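Local structure of structure-specific endonuclease subunit SLX4 (Thielavia terrestris, 6SEI) at residues S18-R21 with Y22-Q25. The protein probably serves as the regulatory subunit of the SLX1-SLX4 endonuclease, which cuts branched DNA near junctions with single strands during repair and recombination. Sequence-based numbering, arbitrary orientation.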
ATOM      1  N   SER B  18      31.595  20.035  17.684  1.00 44.99           N
ATOM      2  CA  SER B  18      32.459  20.599  18.716  1.00 41.66           C
ATOM      3  C   SER B  18      32.195  22.088  18.907  1.00 38.73           C
ATOM      4  O   SER B  18      32.271  22.598  20.031  1.00 37.01           O
ATOM      5  CB  SER B  18      33.926  20.353  18.366  1.00 42.38           C
ATOM      6  OG  SER B  18      34.765  20.633  19.475  1.00 41.16           O
ATOM      7  N   LEU B  19      31.891  22.804  17.822  1.00 38.63           N
ATOM      8  CA  LEU B  19      31.527  24.211  17.952  1.00 36.51           C
ATOM      9  C   LEU B  19      30.266  24.373  18.789  1.00 34.81           C
ATOM     10  O   LEU B  19      30.175  25.278  19.627  1.00 33.38           O
ATOM     11  CB  LEU B  19      31.331  24.838  16.573  1.00 30.51           C
ATOM     12  CG  LEU B  19      30.802  26.275  16.599  1.00 28.56           C
ATOM     13  CD1 LEU B  19      31.883  27.231  17.063  1.00 27.92           C
ATOM     14  CD2 LEU B  19      30.259  26.691  15.240  1.00 31.98           C
ATOM     15  N   PHE B  20      29.283  23.496  18.580  1.00 34.96           N
ATOM     16  CA  PHE B  20      28.030  23.598  19.316  1.00 33.09           C
ATOM     17  C   PHE B  20      28.218  23.267  20.791  1.00 32.56           C
ATOM     18  O   PHE B  20      27.457  23.752  21.635  1.00 31.07           O
ATOM     19  CB  PHE B  20      26.977  22.681  18.687  1.00 33.90           C
ATOM     20  CG  PHE B  20      26.404  23.204  17.391  1.00 33.75           C
ATOM     21  CD1 PHE B  20      26.975  24.291  16.743  1.00 33.17           C
ATOM     22  CD2 PHE B  20      25.292  22.607  16.822  1.00 30.09           C
ATOM     23  CE1 PHE B  20      26.449  24.767  15.555  1.00 33.41           C
ATOM     24  CE2 PHE B  20      24.761  23.080  15.634  1.00 31.77           C
ATOM     25  CZ  PHE B  20      25.341  24.162  15.001  1.00 29.60           C
ATOM     26  N   ARG B  21      29.220  22.447  21.121  1.00 34.15           N
ATOM     27  CA  ARG B  21      29.516  22.169  22.523  1.00 33.86           C
ATOM     28  C   ARG B  21      30.090  23.399  23.215  1.00 31.49           C
ATOM     29  O   ARG B  21      29.821  23.633  24.399  1.00 30.49           O
ATOM     30  CB  ARG B  21      30.484  20.991  22.639  1.00 36.53           C
ATOM     31  CG  ARG B  21      29.822  19.626  22.551  1.00 39.26           C
ATOM     32  CD  ARG B  21      30.754  18.530  23.052  1.00 42.22           C
ATOM     33  NE  ARG B  21      31.320  17.740  21.960  1.00 45.87           N
ATOM     34  CZ  ARG B  21      30.950  16.496  21.663  1.00 49.57           C
ATOM     35  NH1 ARG B  21      31.519  15.852  20.652  1.00 52.08           N
ATOM     36  NH2 ARG B  21      30.007  15.897  22.380  1.00 50.49           N
ATOM     37  N   TYR B  22      30.882  24.195  22.488  1.00 31.21           N
ATOM     38  CA  TYR B  22      31.404  25.439  23.047  1.00 29.01           C
ATOM     39  C   TYR B  22      30.293  26.460  23.255  1.00 27.28           C
ATOM     40  O   TYR B  22      30.306  27.203  24.243  1.00 25.93           O
ATOM     41  CB  TYR B  22      32.487  26.015  22.137  1.00 29.12           C
ATOM     42  CG  TYR B  22      33.849  25.382  22.302  1.00 30.38           C
ATOM     43  CD1 TYR B  22      34.531  25.456  23.509  1.00 29.82           C
ATOM     44  CD2 TYR B  22      34.457  24.719  21.246  1.00 32.53           C
ATOM     45  CE1 TYR B  22      35.779  24.879  23.660  1.00 27.81           C
ATOM     46  CE2 TYR B  22      35.703  24.141  21.386  1.00 33.92           C
ATOM     47  CZ  TYR B  22      36.360  24.223  22.593  1.00 33.00           C
ATOM     48  OH  TYR B  22      37.601  23.645  22.730  1.00 34.22           O
ATOM     49  N   ILE B  23      29.333  26.526  22.331  1.00 27.73           N
ATOM     50  CA  ILE B  23      28.213  27.445  22.499  1.00 27.01           C
ATOM     51  C   ILE B  23      27.344  27.013  23.672  1.00 27.74           C
ATOM     52  O   ILE B  23      26.929  27.839  24.495  1.00 27.05           O
ATOM     53  CB  ILE B  23      27.390  27.545  21.202  1.00 27.08           C
ATOM     54  CG1 ILE B  23      28.268  27.986  20.033  1.00 27.53           C
ATOM     55  CG2 ILE B  23      26.228  28.509  21.381  1.00 25.55           C
ATOM     56  CD1 ILE B  23      27.579  27.869  18.699  1.00 23.36           C
ATOM     57  N   THR B  24      27.050  25.715  23.763  1.00 29.22           N
ATOM     58  CA  THR B  24      26.252  25.207  24.874  1.00 29.24           C
ATOM     59  C   THR B  24      26.896  25.558  26.208  1.00 28.82           C
ATOM     60  O   THR B  24      26.257  26.160  27.078  1.00 28.07           O
ATOM     61  CB  THR B  24      26.074  23.695  24.740  1.00 30.93           C
ATOM     62  OG1 THR B  24      25.555  23.395  23.438  1.00 31.86           O
ATOM     63  CG2 THR B  24      25.113  23.167  25.799  1.00 31.05           C
ATOM     64  N   GLN B  25      28.175  25.214  26.375  1.00 29.66           N
ATOM     65  CA  GLN B  25      28.853  25.493  27.636  1.00 29.70           C
ATOM     66  C   GLN B  25      28.888  26.988  27.927  1.00 27.60           C
ATOM     67  O   GLN B  25      28.730  27.405  29.080  1.00 27.29           O
ATOM     68  CB  GLN B  25      30.264  24.913  27.615  1.00 31.92           C
ATOM     69  CG  GLN B  25      30.741  24.413  28.968  1.00 33.87           C
ATOM     70  CD  GLN B  25      30.241  23.008  29.287  1.00 36.68           C
ATOM     71  OE1 GLN B  25      29.034  22.765  29.386  1.00 37.05           O
ATOM     72  NE2 GLN B  25      31.175  22.073  29.447  1.00 38.83           N
TER
HETATM   73  O   HOH W   1      28.697  21.439  26.206  1.00 20.89           O
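Leu19, Phe20 and Ile23 gather on one flank of two successive turns of helix 12-29, an alpha-helix of the C-terminal domain of SLX4, a small, mostly helical domain whose sequence family is grouped with the helix-turn-helix folds. CD1 of Ile23 is the meeting point: the Phe20 ring lies alongside it, both side chains pointing the same way, with Phe20 CD1 4.1 Å from Ile23 CD1, while Leu19 runs at a slant to Ile23 and brings its branch carbon CG to 4.2 Å from that CD1. CG1 of Ile23 stands opposite its own carbonyl carbon (chi1 -57°), a setting that turns the chain back over the preceding turn and puts CG1 3.3 Å from Leu19 O. Helix 76-85 packs against this flank, where Trp82 meets the Phe20 ring edge-to-face.

Tyr22 lies on another side of the helix. Its ring carbon CD2 approaches Ser18 O at 3.3 Å, the same carbonyl that accepts the Tyr22 backbone N-H, and CE2 passes 4.1 Å from Ser18 OG; beyond the helix the ring meets Tyr70, in the region of the calcium ion bound by Asp66 and Asp71. With the ring cut back to the methyl of an alanine here, Tyr70 would probably lose this aromatic partner and a gap would open beside the Ser18 carbonyl.

Backbone i to i+4 bonds join the two turns throughout, and at Arg21 O a water joins Gln25 N as a second donor. Thr24 doubles its own link: OG1, held beside its backbone N, bonds Phe20 O at 2.6 Å while also pairing with Trp82 NE1. Thr24 N reaches the same Phe20 O at 2.9 Å, so that amide and hydroxyl grip the carbonyl from opposite faces of its plane.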